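Local coordinates for EreC (Klebsiella pneumoniae, PDB 6XCQ), which probably hydrolyses the macrolactone ester of erythromycin and related macrolides, an esterase activity that gives resistance to these antibiotics, at residues K217-L229 with F245-L259. The protein carries 1 engineered substitution. Residues are numbered along the deposited sequence; the frame is centred on the assembly and turned at random. Where two conformers were deposited one is given.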
# COMPACT_ATOMS: atom_id res chain seq x y z
N LYS A 217 -18.03 -22.16 -5.55
CA LYS A 217 -19.00 -22.13 -4.47
C LYS A 217 -18.68 -21.03 -3.46
O LYS A 217 -19.58 -20.37 -2.94
CB LYS A 217 -19.08 -23.49 -3.78
CG LYS A 217 -20.03 -23.51 -2.60
CD LYS A 217 -20.04 -24.87 -1.92
CE LYS A 217 -20.71 -25.91 -2.81
NZ LYS A 217 -22.16 -25.60 -2.99
N ALA A 218 -17.39 -20.82 -3.17
CA ALA A 218 -17.05 -19.77 -2.21
C ALA A 218 -17.24 -18.39 -2.82
O ALA A 218 -17.77 -17.48 -2.18
CB ALA A 218 -15.61 -19.94 -1.71
N ILE A 219 -16.82 -18.21 -4.07
CA ILE A 219 -17.01 -16.94 -4.76
C ILE A 219 -18.50 -16.61 -4.86
O ILE A 219 -18.93 -15.49 -4.56
CB ILE A 219 -16.34 -16.98 -6.14
CG1 ILE A 219 -14.82 -16.97 -6.01
CG2 ILE A 219 -16.81 -15.83 -7.03
CD1 ILE A 219 -14.11 -17.36 -7.30
N SER A 220 -19.30 -17.59 -5.27
CA SER A 220 -20.74 -17.36 -5.35
C SER A 220 -21.33 -17.09 -3.97
O SER A 220 -22.24 -16.27 -3.83
CB SER A 220 -21.42 -18.57 -6.00
OG SER A 220 -20.92 -18.79 -7.31
N GLY A 221 -20.81 -17.76 -2.94
CA GLY A 221 -21.30 -17.53 -1.59
C GLY A 221 -21.07 -16.10 -1.13
O GLY A 221 -21.94 -15.50 -0.49
N VAL A 222 -19.92 -15.53 -1.48
CA VAL A 222 -19.63 -14.15 -1.10
C VAL A 222 -20.53 -13.19 -1.86
O VAL A 222 -21.06 -12.23 -1.29
CB VAL A 222 -18.13 -13.84 -1.30
CG1 VAL A 222 -17.88 -12.36 -1.23
CG2 VAL A 222 -17.31 -14.53 -0.21
N THR A 223 -20.77 -13.44 -3.15
CA THR A 223 -21.68 -12.59 -3.91
C THR A 223 -23.09 -12.61 -3.31
O THR A 223 -23.73 -11.57 -3.17
CB THR A 223 -21.69 -13.02 -5.38
OG1 THR A 223 -20.40 -12.73 -5.97
CG2 THR A 223 -22.74 -12.30 -6.16
N ARG A 224 -23.59 -13.80 -2.95
CA ARG A 224 -24.90 -13.89 -2.32
C ARG A 224 -24.96 -13.02 -1.07
O ARG A 224 -25.91 -12.26 -0.86
CB ARG A 224 -25.23 -15.34 -1.98
CG ARG A 224 -26.68 -15.58 -1.50
CD ARG A 224 -26.80 -15.62 0.03
NE ARG A 224 -27.98 -16.35 0.48
CZ ARG A 224 -29.17 -15.81 0.69
NH1 ARG A 224 -29.37 -14.51 0.49
NH2 ARG A 224 -30.17 -16.58 1.11
N LEU A 225 -23.93 -13.11 -0.23
CA LEU A 225 -23.90 -12.32 1.00
C LEU A 225 -23.86 -10.84 0.71
O LEU A 225 -24.51 -10.05 1.41
CB LEU A 225 -22.68 -12.70 1.84
CG LEU A 225 -22.95 -13.69 2.96
CD1 LEU A 225 -21.64 -14.29 3.44
CD2 LEU A 225 -23.71 -13.02 4.10
N LYS A 226 -23.05 -10.44 -0.28
CA LYS A 226 -22.90 -9.03 -0.61
C LYS A 226 -24.21 -8.40 -1.04
O LYS A 226 -24.52 -7.26 -0.67
CB LYS A 226 -21.89 -8.89 -1.75
CG LYS A 226 -21.57 -7.47 -2.14
CD LYS A 226 -20.68 -7.47 -3.37
CE LYS A 226 -21.04 -6.34 -4.31
NZ LYS A 226 -20.31 -5.10 -3.95
N LEU A 227 -24.98 -9.12 -1.86
CA LEU A 227 -26.24 -8.58 -2.36
C LEU A 227 -27.33 -8.59 -1.29
O LEU A 227 -28.18 -7.70 -1.25
CB LEU A 227 -26.68 -9.38 -3.59
CG LEU A 227 -26.19 -8.94 -4.98
CD1 LEU A 227 -24.75 -8.52 -4.99
CD2 LEU A 227 -26.41 -10.06 -6.00
N ARG A 228 -27.31 -9.59 -0.40
CA ARG A 228 -28.28 -9.58 0.69
C ARG A 228 -28.04 -8.39 1.62
O ARG A 228 -28.98 -7.67 1.98
CB ARG A 228 -28.24 -10.89 1.47
CG ARG A 228 -29.19 -10.87 2.67
CD ARG A 228 -29.16 -12.16 3.50
NE ARG A 228 -29.90 -12.03 4.76
CZ ARG A 228 -31.22 -12.19 4.89
NH1 ARG A 228 -31.97 -12.47 3.83
NH2 ARG A 228 -31.79 -12.05 6.08
N LEU A 229 -26.78 -8.15 1.98
CA LEU A 229 -26.49 -7.07 2.92
C LEU A 229 -26.86 -5.72 2.34
O LEU A 229 -27.43 -4.87 3.04
CB LEU A 229 -25.02 -7.08 3.32
CG LEU A 229 -24.64 -7.87 4.58
CD1 LEU A 229 -24.85 -7.05 5.83
CD2 LEU A 229 -25.43 -9.16 4.65
N PHE A 245 -23.33 -2.37 10.30
CA PHE A 245 -23.64 -2.61 8.89
C PHE A 245 -22.46 -2.22 8.00
O PHE A 245 -22.07 -2.97 7.10
CB PHE A 245 -24.90 -1.86 8.45
CG PHE A 245 -25.06 -1.82 6.96
CD1 PHE A 245 -25.49 -2.95 6.28
CD2 PHE A 245 -24.68 -0.71 6.23
CE1 PHE A 245 -25.58 -2.94 4.89
CE2 PHE A 245 -24.77 -0.69 4.84
CZ PHE A 245 -25.23 -1.81 4.17
N ARG A 246 -21.90 -1.03 8.24
CA ARG A 246 -20.77 -0.55 7.45
C ARG A 246 -19.57 -1.48 7.58
O ARG A 246 -18.89 -1.77 6.59
CB ARG A 246 -20.40 0.87 7.89
CG ARG A 246 -19.47 1.62 6.95
CD ARG A 246 -18.00 1.46 7.33
NE ARG A 246 -17.72 1.85 8.71
CZ ARG A 246 -16.66 1.43 9.39
NH1 ARG A 246 -15.79 0.61 8.82
NH2 ARG A 246 -16.48 1.83 10.64
N LYS A 247 -19.28 -1.93 8.81
CA LYS A 247 -18.16 -2.85 9.00
C LYS A 247 -18.42 -4.17 8.30
O LYS A 247 -17.52 -4.70 7.64
CB LYS A 247 -17.88 -3.07 10.49
CG LYS A 247 -17.35 -1.83 11.18
CD LYS A 247 -17.01 -2.10 12.64
CE LYS A 247 -16.18 -0.96 13.22
NZ LYS A 247 -15.90 -1.13 14.66
N ALA A 248 -19.65 -4.71 8.39
CA ALA A 248 -19.94 -5.95 7.67
C ALA A 248 -19.77 -5.77 6.17
O ALA A 248 -19.17 -6.62 5.49
CB ALA A 248 -21.36 -6.45 7.98
N SER A 249 -20.28 -4.66 5.63
CA SER A 249 -20.15 -4.40 4.21
C SER A 249 -18.68 -4.29 3.79
O SER A 249 -18.30 -4.76 2.72
CB SER A 249 -20.90 -3.12 3.85
OG SER A 249 -22.24 -3.23 4.30
N ASP A 250 -17.85 -3.67 4.63
CA ASP A 250 -16.43 -3.59 4.31
C ASP A 250 -15.79 -4.96 4.34
O ASP A 250 -14.97 -5.28 3.47
CB ASP A 250 -15.73 -2.64 5.28
CG ASP A 250 -16.15 -1.18 5.09
OD1 ASP A 250 -16.90 -0.88 4.14
OD2 ASP A 250 -15.72 -0.35 5.92
N ARG A 251 -16.14 -5.79 5.33
CA ARG A 251 -15.53 -7.12 5.41
C ARG A 251 -15.85 -7.93 4.16
O ARG A 251 -14.94 -8.51 3.54
CB ARG A 251 -16.02 -7.86 6.66
CG ARG A 251 -15.65 -7.22 7.99
CD ARG A 251 -14.13 -7.17 8.23
NE ARG A 251 -13.56 -5.93 7.72
CZ ARG A 251 -13.72 -4.73 8.28
NH1 ARG A 251 -14.44 -4.59 9.38
NH2 ARG A 251 -13.17 -3.66 7.72
N ILE A 252 -17.12 -7.97 3.76
CA ILE A 252 -17.52 -8.71 2.57
C ILE A 252 -16.77 -8.20 1.35
O ILE A 252 -16.29 -9.00 0.53
CB ILE A 252 -19.05 -8.60 2.35
CG1 ILE A 252 -19.81 -9.33 3.46
CG2 ILE A 252 -19.43 -9.18 0.99
CD1 ILE A 252 -21.25 -8.84 3.63
N GLU A 253 -16.65 -6.88 1.19
CA GLU A 253 -15.88 -6.35 0.06
C GLU A 253 -14.44 -6.86 0.10
O GLU A 253 -13.90 -7.29 -0.93
CB GLU A 253 -15.88 -4.82 0.07
CG GLU A 253 -17.18 -4.15 -0.36
CD GLU A 253 -17.60 -4.52 -1.78
OE1 GLU A 253 -18.71 -5.09 -1.94
OE2 GLU A 253 -16.82 -4.26 -2.72
N SER A 254 -13.82 -6.81 1.27
CA SER A 254 -12.46 -7.30 1.42
C SER A 254 -12.36 -8.77 1.02
O SER A 254 -11.44 -9.16 0.28
CB SER A 254 -11.99 -7.10 2.86
OG SER A 254 -10.66 -7.60 3.01
N ILE A 255 -13.29 -9.61 1.49
CA ILE A 255 -13.25 -11.04 1.14
C ILE A 255 -13.46 -11.25 -0.35
O ILE A 255 -12.75 -12.05 -0.99
CB ILE A 255 -14.28 -11.82 1.96
CG1 ILE A 255 -13.92 -11.81 3.45
CG2 ILE A 255 -14.37 -13.25 1.46
CD1 ILE A 255 -15.19 -11.90 4.41
N GLU A 256 -14.43 -10.55 -0.94
CA GLU A 256 -14.71 -10.70 -2.37
C GLU A 256 -13.46 -10.42 -3.20
O GLU A 256 -13.13 -11.18 -4.12
CB GLU A 256 -15.84 -9.78 -2.79
CG GLU A 256 -16.14 -9.77 -4.28
CD GLU A 256 -17.04 -8.60 -4.67
OE1 GLU A 256 -18.00 -8.78 -5.46
OE2 GLU A 256 -16.79 -7.47 -4.18
N TYR A 257 -12.77 -9.32 -2.91
CA TYR A 257 -11.58 -8.99 -3.69
C TYR A 257 -10.41 -9.88 -3.32
O TYR A 257 -9.50 -10.08 -4.15
CB TYR A 257 -11.24 -7.51 -3.51
CG TYR A 257 -12.01 -6.58 -4.44
CD1 TYR A 257 -13.34 -6.24 -4.19
CD2 TYR A 257 -11.41 -6.06 -5.58
CE1 TYR A 257 -14.05 -5.38 -5.05
CE2 TYR A 257 -12.09 -5.21 -6.43
CZ TYR A 257 -13.41 -4.88 -6.17
OH TYR A 257 -14.05 -4.05 -7.05
N THR A 258 -10.40 -10.44 -2.11
CA THR A 258 -9.33 -11.38 -1.77
C THR A 258 -9.43 -12.65 -2.61
O THR A 258 -8.42 -13.11 -3.17
CB THR A 258 -9.37 -11.72 -0.28
OG1 THR A 258 -9.04 -10.54 0.46
CG2 THR A 258 -8.35 -12.78 0.04
N LEU A 259 -10.63 -13.21 -2.73
CA LEU A 259 -10.80 -14.42 -3.54
C LEU A 259 -10.47 -14.15 -5.01
O LEU A 259 -9.82 -14.98 -5.67
CB LEU A 259 -12.24 -14.94 -3.39
CG LEU A 259 -12.70 -15.36 -1.98
CD1 LEU A 259 -14.00 -16.20 -2.02
CD2 LEU A 259 -11.59 -16.10 -1.22
O HOH W 1 -20.22 -9.69 -6.87
O HOH W 2 -18.07 -5.33 -5.04
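Val222 and Ile252 interlock the two helices as knobs into holes. Val222 sits among Ile252, Ile255, Glu256 and Leu259. Its two methyls divide the work: CG1 lies 3.6 Å from Glu256 CB, and CG2 lies 3.6 Å from Ile255 CG2. Ile252 enters the return hole formed by Val222, Leu225, Lys226 and Leu229. With CG2 anti to the backbone N and CG1 beside it (chi1 -67°), its branches part. CG2 packs 3.7 Å from Lys226 CB, while CD1 reaches Leu229 CG, also at 3.7 Å. Leu259 CD1 extends the apolar seam to Ala218 and Ile219. At the other end, Leu229 CD1 rests against Ala248 CB; the side chains of Leu229 and Phe245 run past each other in opposite directions. Leu229 O lies at the edge of that ring, 3.3 Å from Phe245 CE1.

The polar contacts line one flank of this seam. Lys226 runs extended from the backbone and then bends at chi3 and chi4, which turns NZ onto Glu253. The salt bridge from Lys226 NZ to Glu253 OE1 is 2.6 Å long. NZ donates to OE1 on the syn side of the carboxylate, 21° out of its plane. A water accepts from Lys226 NZ and donates to Glu253 OE2 and Glu256 OE2, so it links the lysine to both acids. A second water joins Glu256 OE1 to Thr223 OG1. The positive charge of Lys226 would probably ease the closeness of the two glutamates.

Leu225 also touches helix 182-191, and Ile252 touches Leu170 of helix 164-177. The segments run nearly antiparallel, at 154°, with axes 9.8 Å apart at their closest. They belong to helices 212-231 and 244-267, joined through the short helix 233-236. This is an antiparallel helical hairpin within a helical bundle, set to one side of the central mixed sheet of the esterase.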